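Local coordinates for YchF GTP-binding protein (Schizosaccharomyces pombe, PDB 1NI3) that hydrolyses ATP, and GTP less efficiently, using magnesium as cofactor, and negatively regulates the G2/M transition of the cell cycle, at residues A[77-83]-A[313-319]; A[320-324]-A[334-338]; A[326-332]-A[374-379]. Residues are numbered along the deposited sequence.

Contact 1 of 3, residues A[77-83]-A[313-319]; sequences YKPKSRV and CGEDEVR
Residues 77-83 run from the end of helix 68-77 into strand 81-90. Residues 313-319 are loop, then the start of strand 317-324. Strands 81-83 and 317-319 are parallel, with axes 4.8 Å apart at 4°. Ser-81 pairs with Glu-317, Arg-82 with Val-318 and Val-83 with Arg-319. Ser-81, Val-83, Glu-317 and Arg-319 lie on one face of the sheet; Arg-82 and Val-318 lie on the other, against helix 68-77. Lys-78 leaves the helix with positive phi (44/69).

Cys-313 (chi1 m) lies over a face of the Tyr-77 ring (chi1 m, chi2 69°). Its CB makes a CH-pi contact 3.4 Å from the ring centroid, and its SG a sulfur-aromatic contact at 4.4 Å. Asp-316 O accepts a hydrogen bond from Ser-81 N at 3.1 Å. Asp-316 OD1 forms a long salt bridge with Lys-80 NZ at 3.7 Å. Glu-317 extends (chi1 t, chi2 t), and its OE2 accepts a bond from Ser-81 OG at 3.0 Å. Val-318 N donates to Ser-81 O and Val-318 O accepts from Val-83 N, both at 3.0 Å. Val-318 CG2 meets Pro-79 CG at 3.2 Å. Arg-319 CG packs on Val-83 CB at 3.8 Å.

This pair joins the G domain to the TGS region in one sheet. Three backbone bonds set the register, Tyr-77, Pro-79 and Val-318 add packing, and Lys-80 and Asp-316 pair at the exposed side.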
loop_
_atom_site.group_PDB
_atom_site.type_symbol
_atom_site.label_atom_id
_atom_site.label_comp_id
_atom_site.label_asym_id
_atom_site.label_seq_id
_atom_site.Cartn_x
_atom_site.Cartn_y
_atom_site.Cartn_z
ATOM N N TYR A 77 -18.279 -4.107 22.302
ATOM C CA TYR A 77 -19.300 -3.065 22.364
ATOM C C TYR A 77 -20.553 -3.498 21.648
ATOM O O TYR A 77 -21.638 -2.988 21.928
ATOM C CB TYR A 77 -18.827 -1.761 21.711
ATOM C CG TYR A 77 -17.810 -0.985 22.505
ATOM C CD1 TYR A 77 -16.518 -1.472 22.688
ATOM C CD2 TYR A 77 -18.141 0.236 23.087
ATOM C CE1 TYR A 77 -15.583 -0.762 23.435
ATOM C CE2 TYR A 77 -17.210 0.953 23.831
ATOM C CZ TYR A 77 -15.935 0.445 24.004
ATOM O OH TYR A 77 -15.020 1.134 24.765
ATOM N N LYS A 78 -20.401 -4.431 20.714
ATOM C CA LYS A 78 -21.532 -4.917 19.932
ATOM C C LYS A 78 -22.386 -3.742 19.483
ATOM O O LYS A 78 -23.507 -3.564 19.945
ATOM C CB LYS A 78 -22.358 -5.886 20.768
ATOM C CG LYS A 78 -21.575 -7.092 21.203
ATOM C CD LYS A 78 -22.480 -8.159 21.762
ATOM C CE LYS A 78 -21.664 -9.290 22.344
ATOM N NZ LYS A 78 -20.670 -9.808 21.363
ATOM N N PRO A 79 -21.849 -2.914 18.578
ATOM C CA PRO A 79 -22.541 -1.736 18.052
ATOM C C PRO A 79 -23.480 -2.058 16.896
ATOM O O PRO A 79 -23.316 -3.065 16.202
ATOM C CB PRO A 79 -21.392 -0.856 17.600
ATOM C CG PRO A 79 -20.475 -1.876 17.000
ATOM C CD PRO A 79 -20.471 -2.977 18.055
ATOM N N LYS A 80 -24.457 -1.182 16.693
ATOM C CA LYS A 80 -25.424 -1.332 15.615
ATOM C C LYS A 80 -24.668 -1.281 14.298
ATOM O O LYS A 80 -25.027 -1.944 13.332
ATOM C CB LYS A 80 -26.427 -0.178 15.638
ATOM C CG LYS A 80 -27.232 -0.070 16.914
ATOM C CD LYS A 80 -28.202 1.106 16.893
ATOM C CE LYS A 80 -29.019 1.136 18.177
ATOM N NZ LYS A 80 -30.029 2.226 18.199
ATOM N N SER A 81 -23.606 -0.485 14.291
ATOM C CA SER A 81 -22.787 -0.279 13.117
ATOM C C SER A 81 -21.312 -0.558 13.340
ATOM O O SER A 81 -20.749 -0.167 14.364
ATOM C CB SER A 81 -22.967 1.163 12.643
ATOM O OG SER A 81 -21.890 1.575 11.817
ATOM N N ARG A 82 -20.686 -1.225 12.375
ATOM C CA ARG A 82 -19.265 -1.534 12.471
ATOM C C ARG A 82 -18.623 -1.108 11.168
ATOM O O ARG A 82 -18.961 -1.629 10.106
ATOM C CB ARG A 82 -19.047 -3.033 12.647
ATOM C CG ARG A 82 -19.963 -3.671 13.659
ATOM C CD ARG A 82 -19.684 -5.157 13.754
ATOM N NE ARG A 82 -20.412 -5.766 14.861
ATOM C CZ ARG A 82 -20.157 -6.979 15.345
ATOM N NH1 ARG A 82 -19.188 -7.723 14.823
ATOM N NH2 ARG A 82 -20.869 -7.453 16.355
ATOM N N VAL A 83 -17.709 -0.152 11.239
ATOM C CA VAL A 83 -17.026 0.310 10.047
ATOM C C VAL A 83 -15.530 0.068 10.171
ATOM O O VAL A 83 -14.839 0.713 10.966
ATOM C CB VAL A 83 -17.267 1.808 9.803
ATOM C CG1 VAL A 83 -16.633 2.214 8.479
ATOM C CG2 VAL A 83 -18.757 2.098 9.805
ATOM N N CYS A 313 -15.142 3.795 19.639
ATOM C CA CYS A 313 -16.162 2.825 20.028
ATOM C C CYS A 313 -17.350 3.440 20.759
ATOM O O CYS A 313 -17.247 4.480 21.410
ATOM C CB CYS A 313 -15.519 1.764 20.902
ATOM S SG CYS A 313 -13.988 1.175 20.194
ATOM N N GLY A 314 -18.486 2.766 20.647
ATOM C CA GLY A 314 -19.709 3.225 21.279
ATOM C C GLY A 314 -20.847 2.279 20.964
ATOM O O GLY A 314 -20.900 1.718 19.870
ATOM N N GLU A 315 -21.762 2.104 21.913
ATOM C CA GLU A 315 -22.894 1.213 21.714
ATOM C C GLU A 315 -23.533 1.403 20.349
ATOM O O GLU A 315 -24.070 0.462 19.771
ATOM C CB GLU A 315 -23.924 1.414 22.834
ATOM C CG GLU A 315 -23.352 1.224 24.241
ATOM C CD GLU A 315 -22.789 -0.176 24.486
ATOM O OE1 GLU A 315 -23.548 -1.161 24.331
ATOM O OE2 GLU A 315 -21.591 -0.291 24.839
ATOM N N ASP A 316 -23.479 2.620 19.828
ATOM C CA ASP A 316 -24.050 2.862 18.510
ATOM C C ASP A 316 -23.118 2.411 17.395
ATOM O O ASP A 316 -23.513 1.645 16.515
ATOM C CB ASP A 316 -24.393 4.341 18.304
ATOM C CG ASP A 316 -25.793 4.688 18.787
ATOM O OD1 ASP A 316 -26.744 3.955 18.429
ATOM O OD2 ASP A 316 -25.940 5.695 19.521
ATOM N N GLU A 317 -21.871 2.862 17.431
ATOM C CA GLU A 317 -20.949 2.478 16.374
ATOM C C GLU A 317 -19.502 2.301 16.797
ATOM O O GLU A 317 -19.027 2.899 17.757
ATOM C CB GLU A 317 -21.021 3.519 15.255
ATOM C CG GLU A 317 -20.186 3.214 14.029
ATOM C CD GLU A 317 -20.111 4.400 13.082
ATOM O OE1 GLU A 317 -19.363 5.362 13.382
ATOM O OE2 GLU A 317 -20.822 4.377 12.055
ATOM N N VAL A 318 -18.808 1.461 16.049
ATOM C CA VAL A 318 -17.403 1.209 16.280
ATOM C C VAL A 318 -16.713 1.403 14.941
ATOM O O VAL A 318 -16.937 0.629 14.008
ATOM C CB VAL A 318 -17.181 -0.223 16.774
ATOM C CG1 VAL A 318 -15.696 -0.527 16.820
ATOM C CG2 VAL A 318 -17.819 -0.393 18.130
ATOM N N ARG A 319 -15.890 2.440 14.840
ATOM C CA ARG A 319 -15.205 2.701 13.590
ATOM C C ARG A 319 -13.692 2.886 13.693
ATOM O O ARG A 319 -13.184 3.582 14.577
ATOM C CB ARG A 319 -15.807 3.924 12.916
ATOM C CG ARG A 319 -15.097 4.305 11.644
ATOM C CD ARG A 319 -15.898 5.311 10.863
ATOM N NE ARG A 319 -15.251 5.666 9.605
ATOM C CZ ARG A 319 -15.771 6.525 8.738
ATOM N NH1 ARG A 319 -16.934 7.096 9.014
ATOM N NH2 ARG A 319 -15.138 6.813 7.607
#

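Contact 2 of 3, residues A[320-324]-A[334-338]; sequences SWTIR and GVIHT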
loop_
_atom_site.group_PDB
_atom_site.type_symbol
_atom_site.label_atom_id
_atom_site.label_comp_id
_atom_site.label_asym_id
_atom_site.label_seq_id
_atom_site.Cartn_x
_atom_site.Cartn_y
_atom_site.Cartn_z
ATOM N N SER A 320 -12.981 2.265 12.756
ATOM C CA SER A 320 -11.520 2.337 12.689
ATOM C C SER A 320 -11.128 3.482 11.760
ATOM O O SER A 320 -11.517 3.498 10.600
ATOM C CB SER A 320 -10.959 1.030 12.134
ATOM O OG SER A 320 -9.562 1.089 12.034
ATOM N N TRP A 321 -10.350 4.429 12.262
ATOM C CA TRP A 321 -9.936 5.563 11.445
ATOM C C TRP A 321 -8.476 5.469 11.015
ATOM O O TRP A 321 -7.587 5.299 11.844
ATOM C CB TRP A 321 -10.173 6.870 12.207
ATOM C CG TRP A 321 -11.568 6.993 12.745
ATOM C CD1 TRP A 321 -12.074 6.402 13.873
ATOM C CD2 TRP A 321 -12.665 7.671 12.121
ATOM N NE1 TRP A 321 -13.422 6.665 13.980
ATOM C CE2 TRP A 321 -13.806 7.439 12.924
ATOM C CE3 TRP A 321 -12.794 8.441 10.960
ATOM C CZ2 TRP A 321 -15.059 7.962 12.601
ATOM C CZ3 TRP A 321 -14.049 8.958 10.639
ATOM C CH2 TRP A 321 -15.165 8.713 11.463
ATOM N N THR A 322 -8.222 5.579 9.718
ATOM C CA THR A 322 -6.847 5.488 9.250
ATOM C C THR A 322 -6.050 6.772 9.452
ATOM O O THR A 322 -6.518 7.858 9.132
ATOM C CB THR A 322 -6.787 5.130 7.765
ATOM O OG1 THR A 322 -7.282 3.801 7.572
ATOM C CG2 THR A 322 -5.356 5.215 7.252
ATOM N N ILE A 323 -4.839 6.645 9.983
ATOM C CA ILE A 323 -3.984 7.813 10.178
ATOM C C ILE A 323 -2.525 7.452 9.871
ATOM O O ILE A 323 -2.184 6.277 9.760
ATOM C CB ILE A 323 -4.100 8.383 11.624
ATOM C CG1 ILE A 323 -3.726 7.307 12.638
ATOM C CG2 ILE A 323 -5.503 8.908 11.871
ATOM C CD1 ILE A 323 -3.091 7.872 13.889
ATOM N N ARG A 324 -1.664 8.454 9.733
ATOM C CA ARG A 324 -0.264 8.176 9.437
ATOM C C ARG A 324 0.537 7.824 10.674
ATOM O O ARG A 324 0.356 8.422 11.738
ATOM C CB ARG A 324 0.385 9.354 8.707
ATOM C CG ARG A 324 0.076 9.384 7.228
ATOM C CD ARG A 324 0.772 8.246 6.510
ATOM N NE ARG A 324 2.135 8.592 6.105
ATOM C CZ ARG A 324 2.421 9.360 5.054
ATOM N NH1 ARG A 324 1.441 9.863 4.298
ATOM N NH2 ARG A 324 3.686 9.630 4.752
ATOM N N GLY A 334 -8.984 15.520 13.621
ATOM C CA GLY A 334 -9.426 16.249 12.452
ATOM C C GLY A 334 -10.032 15.297 11.448
ATOM O O GLY A 334 -10.974 15.641 10.735
ATOM N N VAL A 335 -9.484 14.087 11.401
ATOM C CA VAL A 335 -9.945 13.050 10.481
ATOM C C VAL A 335 -11.477 12.886 10.477
ATOM O O VAL A 335 -12.102 12.836 9.414
ATOM C CB VAL A 335 -9.277 11.700 10.818
ATOM C CG1 VAL A 335 -9.772 10.612 9.885
ATOM C CG2 VAL A 335 -7.763 11.839 10.706
ATOM N N ILE A 336 -12.079 12.826 11.663
ATOM C CA ILE A 336 -13.522 12.674 11.785
ATOM C C ILE A 336 -14.266 13.954 11.427
ATOM O O ILE A 336 -15.086 13.975 10.507
ATOM C CB ILE A 336 -13.900 12.251 13.213
ATOM C CG1 ILE A 336 -13.234 10.918 13.537
ATOM C CG2 ILE A 336 -15.413 12.152 13.351
ATOM C CD1 ILE A 336 -13.628 10.340 14.859
ATOM N N HIS A 337 -13.988 15.016 12.170
ATOM C CA HIS A 337 -14.608 16.312 11.929
ATOM C C HIS A 337 -13.525 17.377 12.049
ATOM O O HIS A 337 -12.787 17.416 13.039
ATOM C CB HIS A 337 -15.727 16.594 12.943
ATOM C CG HIS A 337 -16.937 15.716 12.779
ATOM N ND1 HIS A 337 -17.553 15.510 11.563
ATOM C CD2 HIS A 337 -17.663 15.018 13.689
ATOM C CE1 HIS A 337 -18.605 14.727 11.727
ATOM N NE2 HIS A 337 -18.695 14.414 13.008
ATOM N N THR A 338 -13.426 18.228 11.032
ATOM C CA THR A 338 -12.432 19.297 10.988
ATOM C C THR A 338 -12.370 20.078 12.298
ATOM O O THR A 338 -11.283 20.378 12.798
ATOM C CB THR A 338 -12.740 20.277 9.850
ATOM O OG1 THR A 338 -13.099 19.545 8.672
ATOM C CG2 THR A 338 -11.522 21.141 9.555
#
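Trp-321 meets both Val-335 and Ile-336. The indole (chi1 m, chi2 79°) turns one face to Ile-336. In Ile-336, chi1 m puts CG1 3.3 Å from the centroid of the Trp-321 six-membered ring and on its normal, a CH-pi contact. Its chi2 t carries CD1 on, 3.5 Å from Trp-321 CE2. The CA-to-CB bond of Val-335 points toward the strand (chi1 t). Val-335 CG1 comes to 3.9 Å from Trp-321 CE3 and its CG2 to 3.9 Å from Ile-323 CG2.

Here helix 329-336 lies against strand 317-324, the strand that precedes it. This is helix-on-sheet packing within the TGS region, a ubiquitin-like (beta-grasp) domain in this family. Ile-323 has chi1 p and an off-rotamer chi2 of 149°; its CD1 extends past residues 334-338 to Met-379. Around the indole, NE1 is hydrogen-bonded to Thr-312 OG1, Arg-319 makes a cation-pi contact and the Tyr-310 ring meets it. Thr-322 points its CA-to-CB bond away from the helix, and its hydroxyl bonds to Tyr-302.

Contact 3 of 3, residues A[326-332]-A[374-379]; sequences GTKAPQA and GKEYVM
Two backbone hydrogen bonds hold residues 326-332 against residues 374-379. Ala-329 N donates to Tyr-377 O at 2.6 Å, and Met-379 N donates to Thr-327 O at 2.9 Å. They flank a single beta bridge between Lys-328 and Val-378, whose CA atoms are 4.0 Å apart. Water 1 lies 2.9 Å from Thr-327 O and 2.8 Å from Met-379 O and bridges them. Lys-328 NZ forms a salt bridge with Glu-376 OE1 at 3.3 Å, weak as a hydrogen bond. The Lys-328 side chain is bent, with chi angles m, t, m, t.

Thr-327 and Lys-328 are extended (-69/145 and -103/143). The chain then passes into helix 329-336, where Ala-332 N bonds to Lys-328 O at 3.0 Å. Across from it, Glu-376 (-92/53) centres an inverse gamma turn, with a weak bond from Tyr-377 N to Lys-375 O at 3.1 Å. Tyr-377 and Val-378 are extended again.

Lys-328 CG touches Val-378 CG1 at 3.4 Å. Pro-330 CD lies 3.4 Å from Lys-375 O. Ala-329 CB meets the edge of the Tyr-377 ring, 4.1 Å from CD2. Met-379 is a selenomethionine with all three chi angles m. Its CG lies 3.5 Å from Ala-332 CB, and its SE lies 4.0 Å from Ala-329 CB.

The contact ties the segment leading into helix 329-336 to the loop between strands 372-374 and 384-386. Backbone bonds fix the register of the two segments at Lys-328 and Val-378, the Met-379 side chain packs on Ala-329 and Ala-332, and the salt bridge lies at the exposed side.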
loop_
_atom_site.group_PDB
_atom_site.type_symbol
_atom_site.label_atom_id
_atom_site.label_comp_id
_atom_site.label_asym_id
_atom_site.label_seq_id
_atom_site.Cartn_x
_atom_site.Cartn_y
_atom_site.Cartn_z
ATOM N N GLY A 326 2.870 8.617 12.271
ATOM C CA GLY A 326 3.301 9.562 13.288
ATOM C C GLY A 326 2.355 10.710 13.540
ATOM O O GLY A 326 2.763 11.765 14.019
ATOM N N THR A 327 1.083 10.505 13.234
ATOM C CA THR A 327 0.104 11.556 13.398
ATOM C C THR A 327 -0.166 11.889 14.854
ATOM O O THR A 327 -0.157 11.021 15.727
ATOM C CB THR A 327 -1.202 11.179 12.719
ATOM O OG1 THR A 327 -0.931 10.822 11.359
ATOM C CG2 THR A 327 -2.164 12.352 12.738
ATOM N N LYS A 328 -0.417 13.164 15.105
ATOM C CA LYS A 328 -0.691 13.616 16.453
ATOM C C LYS A 328 -2.175 13.880 16.692
ATOM O O LYS A 328 -2.898 14.354 15.812
ATOM C CB LYS A 328 0.156 14.853 16.775
ATOM C CG LYS A 328 1.591 14.516 17.207
ATOM C CD LYS A 328 2.444 15.760 17.500
ATOM C CE LYS A 328 2.812 16.511 16.224
ATOM N NZ LYS A 328 3.610 17.744 16.487
ATOM N N ALA A 329 -2.604 13.551 17.908
ATOM C CA ALA A 329 -3.983 13.690 18.360
ATOM C C ALA A 329 -4.841 14.731 17.642
ATOM O O ALA A 329 -5.865 14.387 17.059
ATOM C CB ALA A 329 -3.991 13.945 19.856
ATOM N N PRO A 330 -4.440 16.014 17.665
ATOM C CA PRO A 330 -5.277 17.004 16.975
ATOM C C PRO A 330 -5.615 16.585 15.545
ATOM O O PRO A 330 -6.790 16.470 15.185
ATOM C CB PRO A 330 -4.430 18.272 17.029
ATOM C CG PRO A 330 -3.671 18.109 18.316
ATOM C CD PRO A 330 -3.251 16.653 18.257
ATOM N N GLN A 331 -4.586 16.347 14.736
ATOM C CA GLN A 331 -4.789 15.935 13.349
ATOM C C GLN A 331 -5.665 14.693 13.286
ATOM O O GLN A 331 -6.621 14.638 12.515
ATOM C CB GLN A 331 -3.444 15.651 12.675
ATOM C CG GLN A 331 -2.522 16.850 12.603
ATOM C CD GLN A 331 -1.952 17.221 13.962
ATOM O OE1 GLN A 331 -1.787 18.398 14.275
ATOM N NE2 GLN A 331 -1.625 16.214 14.766
ATOM N N ALA A 332 -5.326 13.696 14.096
ATOM C CA ALA A 332 -6.085 12.448 14.147
ATOM C C ALA A 332 -7.570 12.741 14.307
ATOM O O ALA A 332 -8.408 12.170 13.621
ATOM C CB ALA A 332 -5.608 11.597 15.307
ATOM N N GLY A 374 -3.009 15.756 25.087
ATOM C CA GLY A 374 -3.120 17.083 24.510
ATOM C C GLY A 374 -2.629 17.188 23.076
ATOM O O GLY A 374 -2.564 16.196 22.355
ATOM N N LYS A 375 -2.274 18.396 22.658
ATOM C CA LYS A 375 -1.813 18.613 21.296
ATOM C C LYS A 375 -0.527 17.882 20.934
ATOM O O LYS A 375 -0.367 17.446 19.801
ATOM C CB LYS A 375 -1.662 20.112 21.031
ATOM C CG LYS A 375 -2.995 20.850 21.032
ATOM C CD LYS A 375 -2.840 22.359 20.871
ATOM C CE LYS A 375 -2.392 23.034 22.167
ATOM N NZ LYS A 375 -2.335 24.523 22.042
ATOM N N GLU A 376 0.389 17.736 21.885
ATOM C CA GLU A 376 1.643 17.062 21.581
ATOM C C GLU A 376 1.614 15.573 21.855
ATOM O O GLU A 376 2.468 15.049 22.568
ATOM C CB GLU A 376 2.800 17.697 22.350
ATOM C CG GLU A 376 3.065 19.145 21.972
ATOM C CD GLU A 376 3.038 19.373 20.473
ATOM O OE1 GLU A 376 3.571 18.520 19.724
ATOM O OE2 GLU A 376 2.498 20.413 20.043
ATOM N N TYR A 377 0.630 14.885 21.290
ATOM C CA TYR A 377 0.522 13.443 21.479
ATOM C C TYR A 377 0.407 12.704 20.160
ATOM O O TYR A 377 -0.524 12.933 19.386
ATOM C CB TYR A 377 -0.695 13.082 22.338
ATOM C CG TYR A 377 -0.910 11.584 22.449
ATOM C CD1 TYR A 377 -0.046 10.794 23.207
ATOM C CD2 TYR A 377 -1.951 10.946 21.760
ATOM C CE1 TYR A 377 -0.206 9.416 23.280
ATOM C CE2 TYR A 377 -2.111 9.554 21.825
ATOM C CZ TYR A 377 -1.231 8.798 22.589
ATOM O OH TYR A 377 -1.353 7.422 22.652
ATOM N N VAL A 378 1.357 11.811 19.911
ATOM C CA VAL A 378 1.324 11.010 18.699
ATOM C C VAL A 378 0.480 9.789 19.014
ATOM O O VAL A 378 0.779 9.039 19.947
ATOM C CB VAL A 378 2.734 10.566 18.251
ATOM C CG1 VAL A 378 3.477 11.740 17.645
ATOM C CG2 VAL A 378 3.500 10.010 19.437
HETATM N N MSE A 379 -0.590 9.611 18.242
HETATM C CA MSE A 379 -1.506 8.492 18.430
HETATM C C MSE A 379 -0.760 7.166 18.426
HETATM O O MSE A 379 0.325 7.039 17.855
HETATM C CB MSE A 379 -2.561 8.484 17.320
HETATM C CG MSE A 379 -3.358 9.766 17.194
HETATM SE SE MSE A 379 -4.467 10.091 18.750
HETATM C CE MSE A 379 -6.090 9.178 18.209
HETATM O O HOH W 1 0.393 8.178 15.256
#

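How the contacts relate
Contacts 1 and 2 share strand 317-324 and meet where Val-83 O lies 3.0 Å from Ser-320 N, a probable hydrogen bond. Contacts 2 and 3 share helix 329-336 and touch through Ile-323 CD1 and Met-379 CB, 3.5 Å apart. Contacts 1 and 3 do not touch; their nearest atoms are about 10 Å apart. Contact 1, at the surface, joins the G domain to the TGS region edge to edge in one sheet, so strand bonding leads, with packing at Tyr-77, Pro-79 and Val-318 and exposed charges. Contact 2, also at the surface, is apolar helix-on-sheet packing. Contact 3, partly buried, combines backbone bonds with packing.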